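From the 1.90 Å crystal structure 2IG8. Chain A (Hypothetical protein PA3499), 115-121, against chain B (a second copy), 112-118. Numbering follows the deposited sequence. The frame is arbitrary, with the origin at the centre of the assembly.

Chain A (115-121) EVSGLVF
Chain B, residues 112-118: TLVEVSG

Two stretches from copies of one protein can meet through a single antiparallel bridge, accompanied by a side-chain hydrogen bond, apolar packing and a bridging water. The contact between these stretches of PA3499 illustrates the principle. B:Thr112 to B:Glu115 form the end of a strand, while the touching part of chain A runs at 137° to that of chain B. Only A:Gly118 and B:Glu115 form a bridge, with their CA atoms 4.7 Å apart; flanking CA distances are 5.3 Å from A:Ser117 to B:Val116 and 5.4 Å from A:Leu119 to B:Val114. Together the stretches bury 368 Å².

A:Glu115, extended at phi/psi -93/119, lies out of reach of the partner stretch. The CA-to-CB bond of A:Val116 (-97/164, chi1 m) points toward the partner stretch: its CG1 lies 4.1 Å from CG2 of B:Val114 (-136/156, chi1 m), and its CB lies 3.4 Å from B:Glu115 O. A compact branched residue suits this buried position.

At A:Ser117 the backbone turns to -77/-25. Its N donates to B:Glu115 O at 3.0 Å, with an angle of 134°, and its t rotamer lets OG donate to B:Glu115 OE2 at 2.6 Å. The short serine side chain thus adds a polar link beside its own backbone bond. The CA-to-CB bond of B:Glu115 (-92/121) points toward chain A, with chi1 and chi2 both t and chi3 at -80°; its 78 Å² of covered surface is the largest share of any residue here.

A:Gly118 opens to -168/152. Its O accepts from B:Glu115 N at 2.9 Å and 161°, a nearly straight bond, whereas its N gives only a weak bond to B:Glu115 O at 3.3 Å and 141°. B:Glu115 O therefore accepts from two successive amides, A:Ser117 N and A:Gly118 N. Glycine fits closely: an ideal CB would lie 3.2 Å from B:Glu115 CD.

A:Leu119 (-118/165) sets out away from chain B, but its m,t rotamer brings the end nearer, placing CD2 3.9 Å from B:Val114 CG1. B:Val114 thereby packs against both A:Val116 and A:Leu119.

A:Val120 returns to -62/-21 with chi1 m. Its CG1 is 4.1 Å from CD2 of B:Leu113 (-130/122, rotamer t,t), an apolar contact beside a hydrated backbone link. Direct pairing does not continue here; instead, a water accepts from A:Val120 N at 2.9 Å and donates to B:Leu113 O at 2.7 Å, satisfying both groups. A:Phe121 (-131/145, chi1 m) makes no contact with the partner stretch.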

# COMPACT_ATOMS: atom_id res chain seq x y z
N GLU A 115 -11.56 5.84 0.72
CA GLU A 115 -11.93 6.76 1.77
C GLU A 115 -11.56 6.16 3.12
O GLU A 115 -12.05 5.09 3.51
CB GLU A 115 -13.41 7.10 1.73
CG GLU A 115 -13.84 8.14 2.78
CD GLU A 115 -15.34 8.29 2.87
OE1 GLU A 115 -15.96 8.86 1.95
OE2 GLU A 115 -15.91 7.84 3.88
N VAL A 116 -10.69 6.85 3.84
CA VAL A 116 -10.30 6.46 5.18
C VAL A 116 -11.11 7.25 6.19
O VAL A 116 -11.77 8.24 5.87
CB VAL A 116 -8.79 6.62 5.42
CG1 VAL A 116 -8.03 5.67 4.49
CG2 VAL A 116 -8.31 8.07 5.25
N SER A 117 -11.09 6.75 7.42
CA SER A 117 -11.81 7.31 8.53
C SER A 117 -11.12 8.56 9.10
O SER A 117 -11.74 9.44 9.72
CB SER A 117 -11.89 6.23 9.62
OG SER A 117 -12.71 6.69 10.64
N GLY A 118 -9.81 8.65 8.91
CA GLY A 118 -9.07 9.79 9.43
C GLY A 118 -7.66 9.89 8.89
O GLY A 118 -7.05 8.88 8.52
N LEU A 119 -7.18 11.14 8.85
CA LEU A 119 -5.80 11.47 8.50
C LEU A 119 -5.13 12.16 9.68
O LEU A 119 -5.81 12.62 10.60
CB LEU A 119 -5.76 12.34 7.23
CG LEU A 119 -6.34 11.68 5.96
CD1 LEU A 119 -6.35 12.68 4.78
CD2 LEU A 119 -5.53 10.43 5.60
N VAL A 120 -3.80 12.25 9.63
CA VAL A 120 -2.98 12.64 10.81
C VAL A 120 -3.24 14.05 11.37
O VAL A 120 -2.88 14.31 12.53
CB VAL A 120 -1.48 12.46 10.55
CG1 VAL A 120 -1.09 10.95 10.52
CG2 VAL A 120 -1.02 13.20 9.27
N PHE A 121 -3.82 14.95 10.57
CA PHE A 121 -4.30 16.25 11.05
C PHE A 121 -5.72 16.49 10.56
O PHE A 121 -6.07 16.08 9.45
CB PHE A 121 -3.36 17.40 10.63
CG PHE A 121 -1.94 17.22 11.11
CD1 PHE A 121 -1.59 17.56 12.41
CD2 PHE A 121 -0.95 16.72 10.26
CE1 PHE A 121 -0.29 17.38 12.86
CE2 PHE A 121 0.35 16.54 10.71
CZ PHE A 121 0.68 16.87 12.01
N THR B 112 3.52 5.61 5.74
CA THR B 112 2.22 6.25 5.63
C THR B 112 1.38 5.70 6.77
O THR B 112 1.36 4.49 6.99
CB THR B 112 1.56 5.94 4.29
OG1 THR B 112 2.41 6.42 3.24
CG2 THR B 112 0.17 6.63 4.18
N LEU B 113 0.68 6.58 7.48
CA LEU B 113 -0.14 6.18 8.64
C LEU B 113 -1.51 6.80 8.44
O LEU B 113 -1.61 8.02 8.29
CB LEU B 113 0.51 6.70 9.93
CG LEU B 113 -0.05 6.20 11.28
CD1 LEU B 113 0.98 6.33 12.39
CD2 LEU B 113 -1.31 6.99 11.60
N VAL B 114 -2.55 5.97 8.41
CA VAL B 114 -3.91 6.44 8.21
C VAL B 114 -4.84 5.72 9.19
O VAL B 114 -4.53 4.64 9.70
CB VAL B 114 -4.43 6.25 6.74
CG1 VAL B 114 -3.55 7.06 5.73
CG2 VAL B 114 -4.54 4.77 6.35
N GLU B 115 -5.97 6.36 9.48
CA GLU B 115 -6.96 5.70 10.33
C GLU B 115 -7.97 4.94 9.47
O GLU B 115 -8.65 5.52 8.63
CB GLU B 115 -7.69 6.71 11.19
CG GLU B 115 -8.63 6.09 12.20
CD GLU B 115 -9.60 7.11 12.75
OE1 GLU B 115 -9.22 7.88 13.65
OE2 GLU B 115 -10.75 7.11 12.29
N VAL B 116 -8.06 3.64 9.70
CA VAL B 116 -9.05 2.81 9.05
C VAL B 116 -10.27 2.68 9.96
O VAL B 116 -10.24 3.03 11.16
CB VAL B 116 -8.45 1.41 8.69
CG1 VAL B 116 -7.32 1.56 7.60
CG2 VAL B 116 -7.97 0.69 9.91
N SER B 117 -11.36 2.18 9.42
CA SER B 117 -12.57 2.09 10.21
C SER B 117 -12.66 0.74 10.91
O SER B 117 -13.46 0.58 11.82
CB SER B 117 -13.80 2.41 9.36
OG SER B 117 -13.94 1.52 8.28
N GLY B 118 -11.78 -0.20 10.56
CA GLY B 118 -11.80 -1.50 11.23
C GLY B 118 -10.63 -2.39 10.88
O GLY B 118 -10.08 -2.31 9.78
O HOH W 1 -2.71 10.44 7.64